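Local coordinates for protein anaphase-promoting complex subunit CUT9 (Schizosaccharomyces pombe, PDB 2XPI) that serves as a TPR-repeat subunit of the anaphase-promoting complex, the ubiquitin ligase that controls progression through mitosis and G1, at residues G131-A136 against A157-K162; Y473-L478 against L503-T508; H497-L502 against A520-A525. All coordinates share one frame; numbering follows the deposited sequence.

Contact 1: G131-A136 against A157-K162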
loop_
_atom_site.group_PDB
_atom_site.type_symbol
_atom_site.label_atom_id
_atom_site.label_comp_id
_atom_site.label_asym_id
_atom_site.label_seq_id
_atom_site.Cartn_x
_atom_site.Cartn_y
_atom_site.Cartn_z
ATOM N N GLY A 131 2.228 4.701 -4.869
ATOM C CA GLY A 131 1.699 5.440 -3.736
ATOM C C GLY A 131 2.248 6.853 -3.557
ATOM O O GLY A 131 1.913 7.511 -2.578
ATOM N N ASP A 132 3.085 7.317 -4.485
ATOM C CA ASP A 132 3.636 8.670 -4.446
ATOM C C ASP A 132 2.631 9.646 -5.021
ATOM O O ASP A 132 2.798 10.151 -6.135
ATOM C CB ASP A 132 4.937 8.766 -5.243
ATOM C CG ASP A 132 6.142 8.271 -4.465
ATOM O OD1 ASP A 132 6.259 7.042 -4.274
ATOM O OD2 ASP A 132 6.980 9.104 -4.045
ATOM N N TYR A 133 1.592 9.915 -4.241
ATOM C CA TYR A 133 0.472 10.730 -4.678
ATOM C C TYR A 133 0.831 12.196 -4.712
ATOM O O TYR A 133 0.459 12.898 -5.640
ATOM C CB TYR A 133 -0.733 10.499 -3.776
ATOM C CG TYR A 133 -1.267 9.086 -3.822
ATOM C CD1 TYR A 133 -1.854 8.584 -4.979
ATOM C CD2 TYR A 133 -1.207 8.265 -2.704
ATOM C CE1 TYR A 133 -2.356 7.296 -5.027
ATOM C CE2 TYR A 133 -1.691 6.977 -2.737
ATOM C CZ TYR A 133 -2.270 6.495 -3.893
ATOM O OH TYR A 133 -2.771 5.205 -3.918
ATOM N N ALA A 134 1.543 12.667 -3.699
ATOM C CA ALA A 134 2.060 14.032 -3.750
ATOM C C ALA A 134 2.876 14.215 -5.036
ATOM O O ALA A 134 2.724 15.212 -5.744
ATOM C CB ALA A 134 2.912 14.336 -2.533
ATOM N N ARG A 135 3.727 13.244 -5.350
ATOM C CA ARG A 135 4.589 13.377 -6.517
ATOM C C ARG A 135 3.840 13.470 -7.853
ATOM O O ARG A 135 4.137 14.351 -8.660
ATOM C CB ARG A 135 5.638 12.273 -6.578
ATOM C CG ARG A 135 6.654 12.550 -7.654
ATOM C CD ARG A 135 7.717 11.497 -7.695
ATOM N NE ARG A 135 8.972 12.038 -8.175
ATOM C CZ ARG A 135 9.963 11.281 -8.614
ATOM N NH1 ARG A 135 9.803 9.969 -8.630
ATOM N NH2 ARG A 135 11.101 11.823 -9.036
ATOM N N ALA A 136 2.903 12.558 -8.101
ATOM C CA ALA A 136 2.023 12.673 -9.266
ATOM C C ALA A 136 1.280 14.006 -9.244
ATOM O O ALA A 136 1.203 14.701 -10.258
ATOM C CB ALA A 136 1.021 11.523 -9.312
ATOM N N ALA A 157 -6.968 15.165 -9.490
ATOM C CA ALA A 157 -8.049 15.126 -8.512
ATOM C C ALA A 157 -7.984 13.840 -7.700
ATOM O O ALA A 157 -8.137 13.847 -6.474
ATOM C CB ALA A 157 -9.409 15.242 -9.208
ATOM N N PHE A 158 -7.772 12.731 -8.397
ATOM C CA PHE A 158 -7.690 11.432 -7.755
ATOM C C PHE A 158 -6.587 11.411 -6.694
ATOM O O PHE A 158 -6.766 10.808 -5.640
ATOM C CB PHE A 158 -7.432 10.378 -8.807
ATOM C CG PHE A 158 -7.304 8.998 -8.262
ATOM C CD1 PHE A 158 -6.118 8.580 -7.672
ATOM C CD2 PHE A 158 -8.348 8.091 -8.390
ATOM C CE1 PHE A 158 -5.989 7.291 -7.177
ATOM C CE2 PHE A 158 -8.234 6.806 -7.904
ATOM C CZ PHE A 158 -7.056 6.403 -7.293
ATOM N N CYS A 159 -5.456 12.065 -6.968
ATOM C CA CYS A 159 -4.341 12.104 -6.022
ATOM C C CYS A 159 -4.679 12.987 -4.849
ATOM O O CYS A 159 -4.284 12.718 -3.716
ATOM C CB CYS A 159 -3.082 12.667 -6.686
ATOM S SG CYS A 159 -2.316 11.564 -7.889
ATOM N N LEU A 160 -5.393 14.067 -5.141
ATOM C CA LEU A 160 -5.788 15.019 -4.137
ATOM C C LEU A 160 -6.687 14.305 -3.133
ATOM O O LEU A 160 -6.498 14.429 -1.929
ATOM C CB LEU A 160 -6.480 16.208 -4.796
ATOM C CG LEU A 160 -5.818 17.582 -4.584
ATOM C CD1 LEU A 160 -4.368 17.466 -4.123
ATOM C CD2 LEU A 160 -5.927 18.466 -5.834
ATOM N N VAL A 161 -7.639 13.524 -3.641
ATOM C CA VAL A 161 -8.485 12.695 -2.793
ATOM C C VAL A 161 -7.673 11.691 -1.960
ATOM O O VAL A 161 -7.957 11.498 -0.773
ATOM C CB VAL A 161 -9.592 11.974 -3.612
ATOM C CG1 VAL A 161 -10.125 10.749 -2.865
ATOM C CG2 VAL A 161 -10.725 12.948 -3.940
ATOM N N LYS A 162 -6.676 11.058 -2.577
ATOM C CA LYS A 162 -5.773 10.153 -1.857
ATOM C C LYS A 162 -4.997 10.886 -0.762
ATOM O O LYS A 162 -4.478 10.271 0.177
ATOM C CB LYS A 162 -4.770 9.511 -2.822
ATOM C CG LYS A 162 -5.355 8.431 -3.682
ATOM C CD LYS A 162 -5.767 7.283 -2.815
ATOM C CE LYS A 162 -6.375 6.169 -3.624
ATOM N NZ LYS A 162 -6.896 5.094 -2.724
#
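The first turn of helix 133-142 lies against the last turns of helix 150-162, closest where the CA atoms of Tyr-133 and Cys-159 stand 5.2 Å apart. The Tyr-133 ring carries the contact. Lys-162 crosses it obliquely: CB sits 3.6 Å from the ring centroid, 9° off the normal, in a CH-pi contact; chi1 (-75°) brings Lys-162 CG over Tyr-133 CE1 and CZ, and the bend at chi2 leads CD and CE on along CZ to OH. Over the opposite face, toward the rim, lies the carbonyl carbon of Gly-131, which with positive phi (77°) closes the preceding helix in a Schellman motif. This is inter-repeat packing in the TPR superhelix, joining the second helix of TPR 2 to the first of TPR 3. Cys-159 SG approaches the edge of the Tyr-133 ring and also meets Ala-136 CB at 3.6 Å; Phe-158 offers its ring edge, its CE1 lying 4.2 Å from Tyr-133 CE1. A serine at Tyr-133 removes the ring under the Lys-162 stem and beside Cys-159, and would probably loosen the join between the two helices. Phe-158 also packs on Gln-98 of the second subunit, in keeping with dimerization through repeats 1-7.

Contact 2: Y473-L478 against L503-T508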
loop_
_atom_site.group_PDB
_atom_site.type_symbol
_atom_site.label_atom_id
_atom_site.label_comp_id
_atom_site.label_asym_id
_atom_site.label_seq_id
_atom_site.Cartn_x
_atom_site.Cartn_y
_atom_site.Cartn_z
ATOM N N TYR A 473 -45.402 -12.689 3.793
ATOM C CA TYR A 473 -45.246 -14.135 3.953
ATOM C C TYR A 473 -44.058 -14.597 4.813
ATOM O O TYR A 473 -43.316 -15.503 4.435
ATOM C CB TYR A 473 -45.200 -14.819 2.588
ATOM C CG TYR A 473 -46.384 -14.488 1.718
ATOM C CD1 TYR A 473 -47.620 -15.077 1.941
ATOM C CD2 TYR A 473 -46.268 -13.579 0.679
ATOM C CE1 TYR A 473 -48.709 -14.764 1.153
ATOM C CE2 TYR A 473 -47.347 -13.262 -0.116
ATOM C CZ TYR A 473 -48.561 -13.855 0.125
ATOM O OH TYR A 473 -49.627 -13.533 -0.670
ATOM N N ASP A 474 -43.906 -13.989 5.982
ATOM C CA ASP A 474 -42.889 -14.389 6.932
ATOM C C ASP A 474 -43.586 -14.800 8.235
ATOM O O ASP A 474 -44.290 -13.997 8.849
ATOM C CB ASP A 474 -41.936 -13.214 7.144
ATOM C CG ASP A 474 -40.959 -13.426 8.301
ATOM O OD1 ASP A 474 -41.035 -14.445 9.036
ATOM O OD2 ASP A 474 -40.100 -12.539 8.480
ATOM N N PRO A 475 -43.394 -16.058 8.660
ATOM C CA PRO A 475 -44.101 -16.665 9.799
ATOM C C PRO A 475 -43.952 -15.845 11.073
ATOM O O PRO A 475 -44.859 -15.833 11.899
ATOM C CB PRO A 475 -43.374 -17.999 10.003
ATOM C CG PRO A 475 -42.578 -18.231 8.783
ATOM C CD PRO A 475 -42.297 -16.903 8.163
ATOM N N LEU A 476 -42.801 -15.187 11.226
ATOM C CA LEU A 476 -42.441 -14.443 12.435
ATOM C C LEU A 476 -43.303 -13.198 12.577
ATOM O O LEU A 476 -43.614 -12.760 13.683
ATOM C CB LEU A 476 -40.984 -14.013 12.335
ATOM C CG LEU A 476 -40.167 -13.809 13.612
ATOM C CD1 LEU A 476 -39.050 -12.759 13.374
ATOM C CD2 LEU A 476 -41.048 -13.428 14.804
ATOM N N LEU A 477 -43.671 -12.629 11.441
ATOM C CA LEU A 477 -44.450 -11.417 11.385
ATOM C C LEU A 477 -45.894 -11.719 11.709
ATOM O O LEU A 477 -46.557 -10.935 12.386
ATOM C CB LEU A 477 -44.366 -10.838 9.978
ATOM C CG LEU A 477 -45.299 -9.686 9.631
ATOM C CD1 LEU A 477 -44.956 -8.448 10.430
ATOM C CD2 LEU A 477 -45.184 -9.414 8.156
ATOM N N LEU A 478 -46.391 -12.853 11.212
ATOM C CA LEU A 478 -47.767 -13.267 11.490
ATOM C C LEU A 478 -47.908 -13.630 12.956
ATOM O O LEU A 478 -48.917 -13.344 13.585
ATOM C CB LEU A 478 -48.192 -14.429 10.593
ATOM C CG LEU A 478 -48.246 -14.092 9.098
ATOM C CD1 LEU A 478 -48.498 -15.340 8.280
ATOM C CD2 LEU A 478 -49.302 -13.036 8.807
ATOM N N LEU A 503 -48.991 -22.496 9.058
ATOM C CA LEU A 503 -49.065 -22.917 7.669
ATOM C C LEU A 503 -47.811 -22.475 6.935
ATOM O O LEU A 503 -47.187 -23.272 6.238
ATOM C CB LEU A 503 -50.305 -22.364 6.977
ATOM C CG LEU A 503 -51.655 -22.791 7.558
ATOM C CD1 LEU A 503 -52.669 -22.902 6.441
ATOM C CD2 LEU A 503 -51.544 -24.103 8.308
ATOM N N LEU A 504 -47.437 -21.210 7.110
ATOM C CA LEU A 504 -46.232 -20.659 6.487
ATOM C C LEU A 504 -44.983 -21.467 6.805
ATOM O O LEU A 504 -44.250 -21.850 5.904
ATOM C CB LEU A 504 -46.007 -19.214 6.916
ATOM C CG LEU A 504 -46.245 -18.145 5.860
ATOM C CD1 LEU A 504 -46.291 -18.760 4.467
ATOM C CD2 LEU A 504 -47.520 -17.392 6.155
ATOM N N VAL A 505 -44.742 -21.703 8.091
ATOM C CA VAL A 505 -43.579 -22.448 8.558
ATOM C C VAL A 505 -43.427 -23.832 7.931
ATOM O O VAL A 505 -42.312 -24.331 7.779
ATOM C CB VAL A 505 -43.603 -22.603 10.086
ATOM C CG1 VAL A 505 -42.630 -23.677 10.541
ATOM C CG2 VAL A 505 -43.273 -21.291 10.737
ATOM N N LYS A 506 -44.542 -24.458 7.571
ATOM C CA LYS A 506 -44.490 -25.795 6.987
ATOM C C LYS A 506 -43.875 -25.773 5.580
ATOM O O LYS A 506 -43.247 -26.747 5.149
ATOM C CB LYS A 506 -45.882 -26.432 6.984
ATOM C CG LYS A 506 -46.078 -27.478 8.061
ATOM C CD LYS A 506 -45.129 -28.656 7.833
ATOM C CE LYS A 506 -45.468 -29.857 8.722
ATOM N NZ LYS A 506 -44.502 -30.979 8.530
ATOM N N LYS A 507 -44.050 -24.650 4.884
ATOM C CA LYS A 507 -43.508 -24.455 3.539
ATOM C C LYS A 507 -42.031 -24.041 3.550
ATOM O O LYS A 507 -41.306 -24.255 2.574
ATOM C CB LYS A 507 -44.334 -23.408 2.782
ATOM C CG LYS A 507 -45.839 -23.655 2.807
ATOM C CD LYS A 507 -46.597 -22.462 2.236
ATOM C CE LYS A 507 -48.052 -22.424 2.713
ATOM N NZ LYS A 507 -48.660 -21.055 2.594
ATOM N N THR A 508 -41.583 -23.446 4.650
ATOM C CA THR A 508 -40.201 -23.009 4.738
ATOM C C THR A 508 -39.307 -24.146 5.215
ATOM O O THR A 508 -39.735 -25.290 5.284
ATOM C CB THR A 508 -40.050 -21.815 5.682
ATOM O OG1 THR A 508 -40.012 -22.280 7.038
ATOM C CG2 THR A 508 -41.209 -20.837 5.490
#
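The carboxylate plane of Asp-474 is met from above, 46° out of plane, by the backbone N-H of Leu-476, whose N lies 2.9 Å from Asp-474 OD1. This is an N-cap bond at the start of helix 475-487, fairly straight with an angle of 156° at the hydrogen. OD2 is bound separately, by His-441 NE2 and by a salt bridge to a basic side chain of another protein's chain. The pyrrolidine of Pro-475, the first residue of the helix, has Leu-504 and Trp-515 packed on it. Pro-475 and Val-505 belong to the two antiparallel helices of TPR 12, 475-487 and 491-507, a helix-turn-helix hairpin in which the start of one helix rests on the end of its partner.

The backbones come nearest at Pro-475 and Leu-504, whose CA atoms are 5.6 Å apart. Leu-504 has the largest share of the contact: its CB faces Pro-475 CG at 4.0 Å, its CG lies 4.2 Å from the carbonyl O of Tyr-473, and its side chain adjoins that of Leu-478. The end of Leu-478 also packs on Asn-500 and Ala-501. Thr-508 bonds through OG1 to Ser-510 OG. Its methyl CG2 completes the apolar seam, 4.4 Å from Pro-475 CG, while Val-505, with CG2 anti to its own carbonyl carbon, puts that methyl 3.4 Å from Pro-475 CB.

Contact 3: H497-L502 against A520-A525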
loop_
_atom_site.group_PDB
_atom_site.type_symbol
_atom_site.label_atom_id
_atom_site.label_comp_id
_atom_site.label_asym_id
_atom_site.label_seq_id
_atom_site.Cartn_x
_atom_site.Cartn_y
_atom_site.Cartn_z
ATOM N N HIS A 497 -54.097 -15.444 12.638
ATOM C CA HIS A 497 -52.705 -15.109 12.420
ATOM C C HIS A 497 -51.778 -16.242 12.831
ATOM O O HIS A 497 -50.923 -16.649 12.048
ATOM C CB HIS A 497 -52.352 -13.804 13.122
ATOM C CG HIS A 497 -52.765 -12.592 12.352
ATOM N ND1 HIS A 497 -53.185 -11.427 12.958
ATOM C CD2 HIS A 497 -52.824 -12.364 11.017
ATOM C CE1 HIS A 497 -53.480 -10.533 12.030
ATOM N NE2 HIS A 497 -53.266 -11.074 10.845
ATOM N N PHE A 498 -51.943 -16.761 14.042
ATOM C CA PHE A 498 -51.177 -17.934 14.462
ATOM C C PHE A 498 -51.311 -19.128 13.525
ATOM O O PHE A 498 -50.316 -19.791 13.219
ATOM C CB PHE A 498 -51.552 -18.350 15.871
ATOM C CG PHE A 498 -51.297 -17.294 16.881
ATOM C CD1 PHE A 498 -50.150 -16.528 16.812
ATOM C CD2 PHE A 498 -52.202 -17.051 17.890
ATOM C CE1 PHE A 498 -49.908 -15.561 17.733
ATOM C CE2 PHE A 498 -51.959 -16.082 18.812
ATOM C CZ PHE A 498 -50.814 -15.334 18.736
ATOM N N GLN A 499 -52.530 -19.415 13.077
ATOM C CA GLN A 499 -52.740 -20.554 12.188
ATOM C C GLN A 499 -52.008 -20.366 10.864
ATOM O O GLN A 499 -51.584 -21.331 10.234
ATOM C CB GLN A 499 -54.231 -20.815 11.954
ATOM C CG GLN A 499 -54.881 -21.667 13.021
ATOM C CD GLN A 499 -56.410 -21.646 12.951
ATOM O OE1 GLN A 499 -57.082 -22.412 13.655
ATOM N NE2 GLN A 499 -56.964 -20.768 12.107
ATOM N N ASN A 500 -51.852 -19.117 10.445
ATOM C CA ASN A 500 -51.170 -18.837 9.192
ATOM C C ASN A 500 -49.658 -18.820 9.294
ATOM O O ASN A 500 -48.973 -19.155 8.333
ATOM C CB ASN A 500 -51.696 -17.559 8.559
ATOM C CG ASN A 500 -52.564 -17.845 7.368
ATOM O OD1 ASN A 500 -53.777 -18.006 7.491
ATOM N ND2 ASN A 500 -51.939 -17.960 6.204
ATOM N N ALA A 501 -49.136 -18.428 10.452
ATOM C CA ALA A 501 -47.715 -18.580 10.717
ATOM C C ALA A 501 -47.378 -20.057 10.559
ATOM O O ALA A 501 -46.506 -20.417 9.780
ATOM C CB ALA A 501 -47.379 -18.116 12.123
ATOM N N LEU A 502 -48.095 -20.905 11.300
ATOM C CA LEU A 502 -47.929 -22.362 11.244
ATOM C C LEU A 502 -48.002 -22.929 9.832
ATOM O O LEU A 502 -47.171 -23.758 9.450
ATOM C CB LEU A 502 -48.961 -23.055 12.125
ATOM C CG LEU A 502 -48.608 -23.201 13.608
ATOM C CD1 LEU A 502 -47.207 -22.649 13.936
ATOM C CD2 LEU A 502 -49.695 -22.588 14.507
ATOM N N ALA A 520 -48.040 -22.670 21.308
ATOM C CA ALA A 520 -48.549 -22.304 22.617
ATOM C C ALA A 520 -49.353 -21.022 22.482
ATOM O O ALA A 520 -50.407 -20.908 23.088
ATOM C CB ALA A 520 -47.431 -22.149 23.615
ATOM N N ASN A 521 -48.888 -20.071 21.672
ATOM C CA ASN A 521 -49.686 -18.872 21.420
ATOM C C ASN A 521 -51.101 -19.210 20.942
ATOM O O ASN A 521 -52.088 -18.701 21.462
ATOM C CB ASN A 521 -49.014 -17.932 20.406
ATOM C CG ASN A 521 -47.806 -17.209 20.979
ATOM O OD1 ASN A 521 -47.547 -17.258 22.183
ATOM N ND2 ASN A 521 -47.059 -16.529 20.115
ATOM N N LEU A 522 -51.195 -20.062 19.937
ATOM C CA LEU A 522 -52.484 -20.471 19.412
ATOM C C LEU A 522 -53.298 -21.115 20.530
ATOM O O LEU A 522 -54.502 -20.895 20.640
ATOM C CB LEU A 522 -52.267 -21.467 18.287
ATOM C CG LEU A 522 -53.484 -22.030 17.581
ATOM C CD1 LEU A 522 -54.143 -20.959 16.736
ATOM C CD2 LEU A 522 -53.035 -23.216 16.730
ATOM N N GLY A 523 -52.631 -21.905 21.370
ATOM C CA GLY A 523 -53.269 -22.483 22.540
ATOM C C GLY A 523 -53.821 -21.470 23.532
ATOM O O GLY A 523 -54.849 -21.714 24.156
ATOM N N HIS A 524 -53.134 -20.338 23.689
ATOM C CA HIS A 524 -53.569 -19.266 24.591
ATOM C C HIS A 524 -54.758 -18.495 24.023
ATOM O O HIS A 524 -55.628 -18.053 24.761
ATOM C CB HIS A 524 -52.424 -18.296 24.893
ATOM C CG HIS A 524 -51.534 -18.736 26.011
ATOM N ND1 HIS A 524 -50.222 -19.108 25.818
ATOM C CD2 HIS A 524 -51.770 -18.875 27.335
ATOM C CE1 HIS A 524 -49.685 -19.453 26.972
ATOM N NE2 HIS A 524 -50.603 -19.315 27.912
ATOM N N ALA A 525 -54.790 -18.323 22.707
ATOM C CA ALA A 525 -55.948 -17.725 22.064
ATOM C C ALA A 525 -57.171 -18.607 22.291
ATOM O O ALA A 525 -58.261 -18.116 22.526
ATOM C CB ALA A 525 -55.693 -17.534 20.576
#
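Phe-498 holds CG anti to its carbonyl carbon (chi1 -60°) and Asn-521 does the same, so ring and carboxamide stem cross at about a right angle; Leu-522 instead has CG anti to its backbone N. The Phe-498 ring thereby receives Asn-521 CB over one face, 3.7 Å from the centroid and offset toward the rim, in a CH-pi contact. The amide plane beyond is tilted 44° from the ring. Ala-525 CB comes at the ring edge, 4.4 Å from Phe-498 CE2, and the Leu-522 backbone approaches obliquely, Leu-522 CA 3.8 Å from Phe-498 CD2.

Segments 497-502 and 520-525, on helices 491-507 and 516-528, run nearly antiparallel (157°), their axes 9.5 Å apart at closest approach, joining TPR 12 to TPR 13 in the superhelical stack. Leu-522 spreads its two branches over the facing helix: CD1 lies 3.8 Å from Phe-498 CB and 3.9 Å from Gln-499 CG, while CD2 meets Leu-502 CD2 at 4.1 Å. The aliphatic part of Gln-499 crosses Leu-522 at about a right angle and sends OE1 on to a hydrogen bond with Tyr-526 OH.

Both OD1 and ND2 of Asn-521 bond to the backbone of another protein's chain, consistent with the binding of hcn1 by repeats 8 and 10-13. The chemistry is thus divided along one side chain: the aromatic face lies against Asn-521 CB and probably limits its movement, while Phe-498 also touches an apolar side chain of the partner directly, and the buried carboxamide pairs both its polar atoms with the partner's main chain.

Contact 3 is the most buried of the three; contacts 1 and 2 are only partly buried. Contacts 2 and 3 share helix 491-507 and touch directly, Pro-475 O resting on Ala-501 CB, with centres about 11 Å apart. Contact 2, within TPR 12, is an aliphatic seam of proline, leucine and valine at a helix start; contact 3 joins that repeat to TPR 13 and sets a phenylalanine face against a buried asparagine stem. Both have polar groups bound by another protein's chain. Contact 1, whose centre is about 54 Å from that of contact 2, across the chain's centre, likewise joins successive repeats, but pairs an aromatic face with a lysine stem beside the second subunit.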